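Local coordinates for protein amidase (Bacillus anthracis, PDB 5EWQ) that probably hydrolyses monocarboxylic acid amides to the free acid and ammonia, at residues 348-360 with 427-439. Numbering follows the deposited sequence.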
ATOM      1  N   ASP A 348     -12.946  24.012  12.468  1.00126.16           N
ATOM      2  CA  ASP A 348     -13.273  23.492  13.806  1.00131.51           C
ATOM      3  C   ASP A 348     -12.919  22.027  14.071  1.00119.80           C
ATOM      4  O   ASP A 348     -11.767  21.623  13.920  1.00131.25           O
ATOM      5  CB  ASP A 348     -14.769  23.705  14.077  1.00140.23           C
ATOM      6  N   TYR A 349     -13.921  21.252  14.477  1.00 96.59           N
ATOM      7  CA  TYR A 349     -13.773  19.823  14.727  1.00 87.77           C
ATOM      8  C   TYR A 349     -14.973  19.095  14.138  1.00 87.10           C
ATOM      9  O   TYR A 349     -16.039  19.022  14.754  1.00 95.04           O
ATOM     10  CB  TYR A 349     -13.636  19.545  16.228  1.00 80.10           C
ATOM     11  CG  TYR A 349     -13.967  18.132  16.675  1.00 72.17           C
ATOM     12  CD1 TYR A 349     -13.409  17.022  16.048  1.00 76.98           C
ATOM     13  CD2 TYR A 349     -14.820  17.918  17.749  1.00 80.67           C
ATOM     14  CE1 TYR A 349     -13.712  15.741  16.472  1.00 80.28           C
ATOM     15  CE2 TYR A 349     -15.126  16.647  18.177  1.00 75.32           C
ATOM     16  CZ  TYR A 349     -14.574  15.564  17.535  1.00 80.91           C
ATOM     17  OH  TYR A 349     -14.882  14.299  17.970  1.00 85.93           O
ATOM     18  N   ILE A 350     -14.794  18.571  12.929  1.00 81.23           N
ATOM     19  CA  ILE A 350     -15.862  17.885  12.215  1.00 72.86           C
ATOM     20  C   ILE A 350     -15.930  16.419  12.619  1.00 70.49           C
ATOM     21  O   ILE A 350     -14.977  15.671  12.407  1.00 86.34           O
ATOM     22  CB  ILE A 350     -15.664  17.975  10.685  1.00 72.40           C
ATOM     23  CG1 ILE A 350     -15.597  19.436  10.240  1.00 75.01           C
ATOM     24  CG2 ILE A 350     -16.770  17.218   9.953  1.00 73.14           C
ATOM     25  CD1 ILE A 350     -15.418  19.598   8.759  1.00 75.61           C
ATOM     26  N   GLN A 351     -17.053  16.014  13.205  1.00 72.25           N
ATOM     27  CA  GLN A 351     -17.253  14.621  13.589  1.00 70.50           C
ATOM     28  C   GLN A 351     -18.187  13.919  12.608  1.00 83.72           C
ATOM     29  O   GLN A 351     -19.402  14.128  12.629  1.00 82.94           O
ATOM     30  CB  GLN A 351     -17.806  14.527  15.014  1.00 72.15           C
ATOM     31  CG  GLN A 351     -18.032  13.099  15.493  1.00 86.16           C
ATOM     32  CD  GLN A 351     -18.110  12.991  17.002  1.00 93.85           C
ATOM     33  OE1 GLN A 351     -17.801  13.941  17.721  1.00 99.56           O
ATOM     34  NE2 GLN A 351     -18.522  11.827  17.489  1.00 86.68           N
ATOM     35  N   LEU A 352     -17.607  13.092  11.746  1.00 78.70           N
ATOM     36  CA  LEU A 352     -18.368  12.351  10.748  1.00 68.46           C
ATOM     37  C   LEU A 352     -19.288  11.333  11.410  1.00 74.56           C
ATOM     38  O   LEU A 352     -18.953  10.762  12.449  1.00 73.93           O
ATOM     39  CB  LEU A 352     -17.425  11.652   9.766  1.00 65.20           C
ATOM     40  CG  LEU A 352     -17.110  12.361   8.446  1.00 71.24           C
ATOM     41  CD1 LEU A 352     -16.875  13.845   8.656  1.00 73.77           C
ATOM     42  CD2 LEU A 352     -15.899  11.723   7.780  1.00 62.07           C
ATOM     43  N   ASN A 353     -20.451  11.110  10.804  1.00 79.38           N
ATOM     44  CA  ASN A 353     -21.421  10.161  11.337  1.00 84.84           C
ATOM     45  C   ASN A 353     -21.449   8.862  10.540  1.00 76.84           C
ATOM     46  O   ASN A 353     -21.799   8.854   9.361  1.00 72.96           O
ATOM     47  CB  ASN A 353     -22.816  10.787  11.364  1.00 91.35           C
ATOM     48  CG  ASN A 353     -23.870   9.836  11.897  1.00 94.74           C
ATOM     49  OD1 ASN A 353     -24.513   9.114  11.134  1.00 92.25           O
ATOM     50  ND2 ASN A 353     -24.053   9.833  13.212  1.00102.06           N
ATOM     51  N   ASN A 354     -21.077   7.766  11.194  1.00 76.10           N
ATOM     52  CA  ASN A 354     -21.069   6.458  10.555  1.00 89.05           C
ATOM     53  C   ASN A 354     -22.394   5.728  10.748  1.00 93.95           C
ATOM     54  O   ASN A 354     -22.485   4.787  11.536  1.00103.36           O
ATOM     55  CB  ASN A 354     -19.920   5.605  11.098  1.00 90.00           C
ATOM     56  CG  ASN A 354     -18.567   6.263  10.913  1.00 90.11           C
ATOM     57  OD1 ASN A 354     -18.354   7.015   9.964  1.00 92.98           O
ATOM     58  ND2 ASN A 354     -17.643   5.982  11.824  1.00 90.47           N
ATOM     59  N   GLY A 355     -23.418   6.171  10.028  1.00 90.03           N
ATOM     60  CA  GLY A 355     -24.736   5.573  10.134  1.00 74.86           C
ATOM     61  C   GLY A 355     -25.207   4.960   8.830  1.00 75.10           C
ATOM     62  O   GLY A 355     -25.168   5.602   7.781  1.00 76.09           O
ATOM     63  N   GLY A 356     -25.648   3.708   8.895  1.00 74.96           N
ATOM     64  CA  GLY A 356     -26.166   3.017   7.729  1.00 75.44           C
ATOM     65  C   GLY A 356     -25.091   2.601   6.743  1.00 78.93           C
ATOM     66  O   GLY A 356     -25.391   2.059   5.679  1.00 72.02           O
ATOM     67  N   VAL A 357     -23.836   2.856   7.095  1.00 74.33           N
ATOM     68  CA  VAL A 357     -22.712   2.493   6.241  1.00 76.29           C
ATOM     69  C   VAL A 357     -22.092   1.178   6.706  1.00 68.30           C
ATOM     70  O   VAL A 357     -21.281   1.153   7.631  1.00 68.94           O
ATOM     71  CB  VAL A 357     -21.636   3.595   6.225  1.00 77.80           C
ATOM     72  CG1 VAL A 357     -20.520   3.235   5.257  1.00 76.87           C
ATOM     73  CG2 VAL A 357     -22.258   4.932   5.853  1.00 80.43           C
ATOM     74  N   ASP A 358     -22.486   0.087   6.058  1.00 65.20           N
ATOM     75  CA  ASP A 358     -22.027  -1.243   6.440  1.00 68.48           C
ATOM     76  C   ASP A 358     -20.690  -1.583   5.789  1.00 73.17           C
ATOM     77  O   ASP A 358     -20.374  -1.095   4.704  1.00 67.29           O
ATOM     78  CB  ASP A 358     -23.078  -2.291   6.069  1.00 77.69           C
ATOM     79  CG  ASP A 358     -22.646  -3.702   6.417  1.00 80.87           C
ATOM     80  OD1 ASP A 358     -22.939  -4.154   7.544  1.00 89.69           O
ATOM     81  OD2 ASP A 358     -22.013  -4.358   5.563  1.00 67.06           O
ATOM     82  N   ASN A 359     -19.910  -2.424   6.461  1.00 71.68           N
ATOM     83  CA  ASN A 359     -18.615  -2.851   5.949  1.00 50.75           C
ATOM     84  C   ASN A 359     -18.440  -4.365   6.038  1.00 50.62           C
ATOM     85  O   ASN A 359     -17.970  -5.002   5.096  1.00 51.51           O
ATOM     86  CB  ASN A 359     -17.489  -2.151   6.712  1.00 57.75           C
ATOM     87  CG  ASN A 359     -16.130  -2.370   6.078  1.00 75.48           C
ATOM     88  OD1 ASN A 359     -16.019  -2.541   4.865  1.00 89.20           O
ATOM     89  ND2 ASN A 359     -15.087  -2.365   6.900  1.00 74.36           N
ATOM     90  N   LEU A 360     -18.831  -4.934   7.175  1.00 53.88           N
ATOM     91  CA  LEU A 360     -18.619  -6.353   7.447  1.00 58.44           C
ATOM     92  C   LEU A 360     -19.475  -7.265   6.573  1.00 62.65           C
ATOM     93  O   LEU A 360     -18.965  -8.212   5.972  1.00 59.42           O
ATOM     94  CB  LEU A 360     -18.890  -6.651   8.923  1.00 60.75           C
ATOM     95  CG  LEU A 360     -18.027  -5.887   9.929  1.00 59.59           C
ATOM     96  CD1 LEU A 360     -18.301  -6.364  11.348  1.00 68.92           C
ATOM     97  CD2 LEU A 360     -16.550  -6.020   9.587  1.00 45.35           C
ATOM     98  N   THR A 427     -27.383   1.432  -0.180  1.00 78.35           N
ATOM     99  CA  THR A 427     -27.671   2.366   0.903  1.00 80.70           C
ATOM    100  C   THR A 427     -26.395   2.913   1.536  1.00 83.05           C
ATOM    101  O   THR A 427     -26.357   4.059   1.982  1.00 77.40           O
ATOM    102  CB  THR A 427     -28.529   1.710   2.000  1.00 85.07           C
ATOM    103  OG1 THR A 427     -27.839   0.575   2.539  1.00 89.97           O
ATOM    104  CG2 THR A 427     -29.867   1.261   1.434  1.00 84.89           C
ATOM    105  N   SER A 428     -25.352   2.089   1.571  1.00 76.34           N
ATOM    106  CA  SER A 428     -24.086   2.484   2.180  1.00 69.27           C
ATOM    107  C   SER A 428     -23.374   3.557   1.363  1.00 68.87           C
ATOM    108  O   SER A 428     -22.850   4.523   1.919  1.00 68.53           O
ATOM    109  CB  SER A 428     -23.173   1.268   2.353  1.00 73.31           C
ATOM    110  OG  SER A 428     -23.763   0.306   3.208  1.00 79.20           O
ATOM    111  N   GLN A 429     -23.356   3.382   0.045  1.00 72.79           N
ATOM    112  CA  GLN A 429     -22.693   4.332  -0.841  1.00 80.96           C
ATOM    113  C   GLN A 429     -23.375   5.695  -0.819  1.00 83.07           C
ATOM    114  O   GLN A 429     -22.709   6.728  -0.791  1.00 81.63           O
ATOM    115  CB  GLN A 429     -22.651   3.797  -2.275  1.00 87.45           C
ATOM    116  CG  GLN A 429     -21.723   2.609  -2.475  1.00 93.73           C
ATOM    117  CD  GLN A 429     -21.561   2.240  -3.937  1.00 96.49           C
ATOM    118  OE1 GLN A 429     -21.914   3.013  -4.828  1.00 97.35           O
ATOM    119  NE2 GLN A 429     -21.027   1.051  -4.191  1.00 96.61           N
ATOM    120  N   GLU A 430     -24.705   5.692  -0.829  1.00 84.68           N
ATOM    121  CA  GLU A 430     -25.473   6.931  -0.841  1.00 81.62           C
ATOM    122  C   GLU A 430     -25.346   7.693   0.475  1.00 81.02           C
ATOM    123  O   GLU A 430     -25.419   8.920   0.498  1.00 91.36           O
ATOM    124  CB  GLU A 430     -26.945   6.642  -1.142  1.00 86.35           C
ATOM    125  CG  GLU A 430     -27.204   6.184  -2.568  1.00 95.32           C
ATOM    126  CD  GLU A 430     -28.664   5.868  -2.827  1.00108.27           C
ATOM    127  OE1 GLU A 430     -29.373   5.498  -1.867  1.00111.37           O
ATOM    128  OE2 GLU A 430     -29.103   5.994  -3.989  1.00109.05           O
ATOM    129  N   ASN A 431     -25.155   6.961   1.569  1.00 79.60           N
ATOM    130  CA  ASN A 431     -24.976   7.580   2.878  1.00 87.05           C
ATOM    131  C   ASN A 431     -23.603   8.227   3.023  1.00 81.54           C
ATOM    132  O   ASN A 431     -23.491   9.384   3.430  1.00 76.40           O
ATOM    133  CB  ASN A 431     -25.182   6.551   3.991  1.00 88.51           C
ATOM    134  CG  ASN A 431     -26.634   6.150   4.155  1.00 93.20           C
ATOM    135  OD1 ASN A 431     -27.459   6.389   3.274  1.00102.35           O
ATOM    136  ND2 ASN A 431     -26.953   5.534   5.287  1.00 92.56           N
ATOM    137  N   ALA A 432     -22.563   7.471   2.683  1.00 78.84           N
ATOM    138  CA  ALA A 432     -21.190   7.944   2.813  1.00 80.85           C
ATOM    139  C   ALA A 432     -20.899   9.102   1.862  1.00 82.63           C
ATOM    140  O   ALA A 432     -20.234  10.069   2.234  1.00 85.22           O
ATOM    141  CB  ALA A 432     -20.215   6.803   2.567  1.00 78.44           C
ATOM    142  N   LYS A 433     -21.402   8.997   0.637  1.00 80.85           N
ATOM    143  CA  LYS A 433     -21.175  10.023  -0.376  1.00 76.08           C
ATOM    144  C   LYS A 433     -21.857  11.331   0.012  1.00 77.88           C
ATOM    145  O   LYS A 433     -21.320  12.413  -0.218  1.00 82.93           O
ATOM    146  CB  LYS A 433     -21.673   9.545  -1.741  1.00 76.20           C
ATOM    147  CG  LYS A 433     -21.220  10.399  -2.914  1.00 91.63           C
ATOM    148  CD  LYS A 433     -21.636   9.772  -4.235  1.00104.91           C
ATOM    149  CE  LYS A 433     -21.138  10.585  -5.419  1.00114.44           C
ATOM    150  NZ  LYS A 433     -21.534   9.970  -6.717  1.00117.88           N
ATOM    151  N   LYS A 434     -23.041  11.224   0.606  1.00 80.40           N
ATOM    152  CA  LYS A 434     -23.779  12.398   1.057  1.00 82.85           C
ATOM    153  C   LYS A 434     -23.130  13.004   2.296  1.00 84.03           C
ATOM    154  O   LYS A 434     -23.084  14.224   2.452  1.00 87.64           O
ATOM    155  CB  LYS A 434     -25.238  12.040   1.349  1.00 86.01           C
ATOM    156  N   GLU A 435     -22.626  12.142   3.175  1.00 78.59           N
ATOM    157  CA  GLU A 435     -21.966  12.585   4.396  1.00 81.52           C
ATOM    158  C   GLU A 435     -20.683  13.348   4.083  1.00 78.36           C
ATOM    159  O   GLU A 435     -20.371  14.349   4.726  1.00 76.40           O
ATOM    160  CB  GLU A 435     -21.658  11.390   5.302  1.00 77.53           C
ATOM    161  CG  GLU A 435     -20.958  11.755   6.602  1.00 73.17           C
ATOM    162  CD  GLU A 435     -21.815  12.617   7.508  1.00 92.10           C
ATOM    163  OE1 GLU A 435     -22.550  12.053   8.345  1.00 95.85           O
ATOM    164  OE2 GLU A 435     -21.752  13.859   7.387  1.00 92.56           O
ATOM    165  N   LEU A 436     -19.946  12.868   3.086  1.00 82.01           N
ATOM    166  CA  LEU A 436     -18.700  13.505   2.676  1.00 79.64           C
ATOM    167  C   LEU A 436     -18.961  14.824   1.956  1.00 94.72           C
ATOM    168  O   LEU A 436     -18.361  15.846   2.282  1.00109.74           O
ATOM    169  CB  LEU A 436     -17.888  12.566   1.781  1.00 68.89           C
ATOM    170  CG  LEU A 436     -16.802  11.729   2.463  1.00 74.30           C
ATOM    171  CD1 LEU A 436     -17.350  10.998   3.677  1.00 74.66           C
ATOM    172  CD2 LEU A 436     -16.192  10.745   1.477  1.00 66.01           C
ATOM    173  N   ASN A 437     -19.866  14.795   0.983  1.00 86.45           N
ATOM    174  CA  ASN A 437     -20.207  15.988   0.213  1.00 83.77           C
ATOM    175  C   ASN A 437     -20.830  17.081   1.072  1.00 84.10           C
ATOM    176  O   ASN A 437     -20.830  18.253   0.694  1.00 88.20           O
ATOM    177  CB  ASN A 437     -21.155  15.630  -0.931  1.00 86.23           C
ATOM    178  CG  ASN A 437     -20.491  14.783  -1.994  1.00 88.17           C
ATOM    179  OD1 ASN A 437     -19.295  14.920  -2.257  1.00 82.70           O
ATOM    180  ND2 ASN A 437     -21.263  13.897  -2.613  1.00 87.55           N
ATOM    181  N   LYS A 438     -21.363  16.690   2.227  1.00 83.99           N
ATOM    182  CA  LYS A 438     -21.944  17.634   3.174  1.00 91.27           C
ATOM    183  C   LYS A 438     -20.908  18.658   3.626  1.00 94.07           C
ATOM    184  O   LYS A 438     -21.235  19.815   3.890  1.00105.22           O
ATOM    185  CB  LYS A 438     -22.515  16.890   4.386  1.00 87.72           C
ATOM    186  CG  LYS A 438     -23.111  17.792   5.454  1.00 89.25           C
ATOM    187  CD  LYS A 438     -23.547  16.993   6.672  1.00 88.62           C
ATOM    188  CE  LYS A 438     -24.077  17.903   7.767  1.00 93.22           C
ATOM    189  NZ  LYS A 438     -24.476  17.136   8.980  1.00 91.21           N
ATOM    190  N   TYR A 439     -19.653  18.227   3.701  1.00 82.34           N
ATOM    191  CA  TYR A 439     -18.567  19.107   4.111  1.00 87.27           C
ATOM    192  C   TYR A 439     -17.688  19.498   2.927  1.00 90.19           C
ATOM    193  O   TYR A 439     -17.277  20.650   2.807  1.00 97.30           O
ATOM    194  CB  TYR A 439     -17.723  18.440   5.198  1.00 78.01           C
ATOM    195  CG  TYR A 439     -18.525  17.989   6.398  1.00 78.54           C
ATOM    196  CD1 TYR A 439     -18.958  18.902   7.351  1.00 81.73           C
ATOM    197  CD2 TYR A 439     -18.848  16.650   6.579  1.00 76.68           C
ATOM    198  CE1 TYR A 439     -19.693  18.494   8.448  1.00 81.84           C
ATOM    199  CE2 TYR A 439     -19.582  16.234   7.674  1.00 77.43           C
ATOM    200  CZ  TYR A 439     -20.002  17.160   8.605  1.00 80.04           C
ATOM    201  OH  TYR A 439     -20.731  16.749   9.697  1.00 81.03           O
TER
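Ile-350 lays its CG2 methyl almost over the centre of the Tyr-439 ring, 3.5 Å from the centroid and 13° off the normal, a CH-pi contact; Ile-350 CD1 lies near Tyr-439 CD1. Leu-352 follows, its CD1 3.7 Å from Tyr-439 CE2.

Glu-435 leaves the helix with CB pointing to the loop and CG anti to the backbone N (chi1 180°). CG comes beside Leu-352, 4.3 Å from Leu-352 CG, and near Asn-353 O. A bend at chi2 (64°) then brings the carboxylate up to the main chain of Asn-353. OE1 lies 3.3 Å from Asn-353 CB and accepts a weak hydrogen bond from Asn-353 N at 3.4 Å; Asn-353 O, a second acceptor, is equally close, so the grip is probably loose.

Farther along, Asn-431 ND2 donates to Gly-355 O at 3.1 Å, with the acceptor close to the amide plane, while Val-357 CG2 packs on Asn-431 CB and Ala-432. Ser-428 OG accepts from Asp-358 N and also bonds to Val-424 O within its own helix.

The loop after strand 345-347, an edge strand of the mixed sheet, thus follows the C-terminal half of helix 418-437 and the residues just after it. Ile-350 and Leu-352 pack on Tyr-439 and, weakly, Leu-436; farther on, polar bonds to main-chain groups join the packing of Val-357.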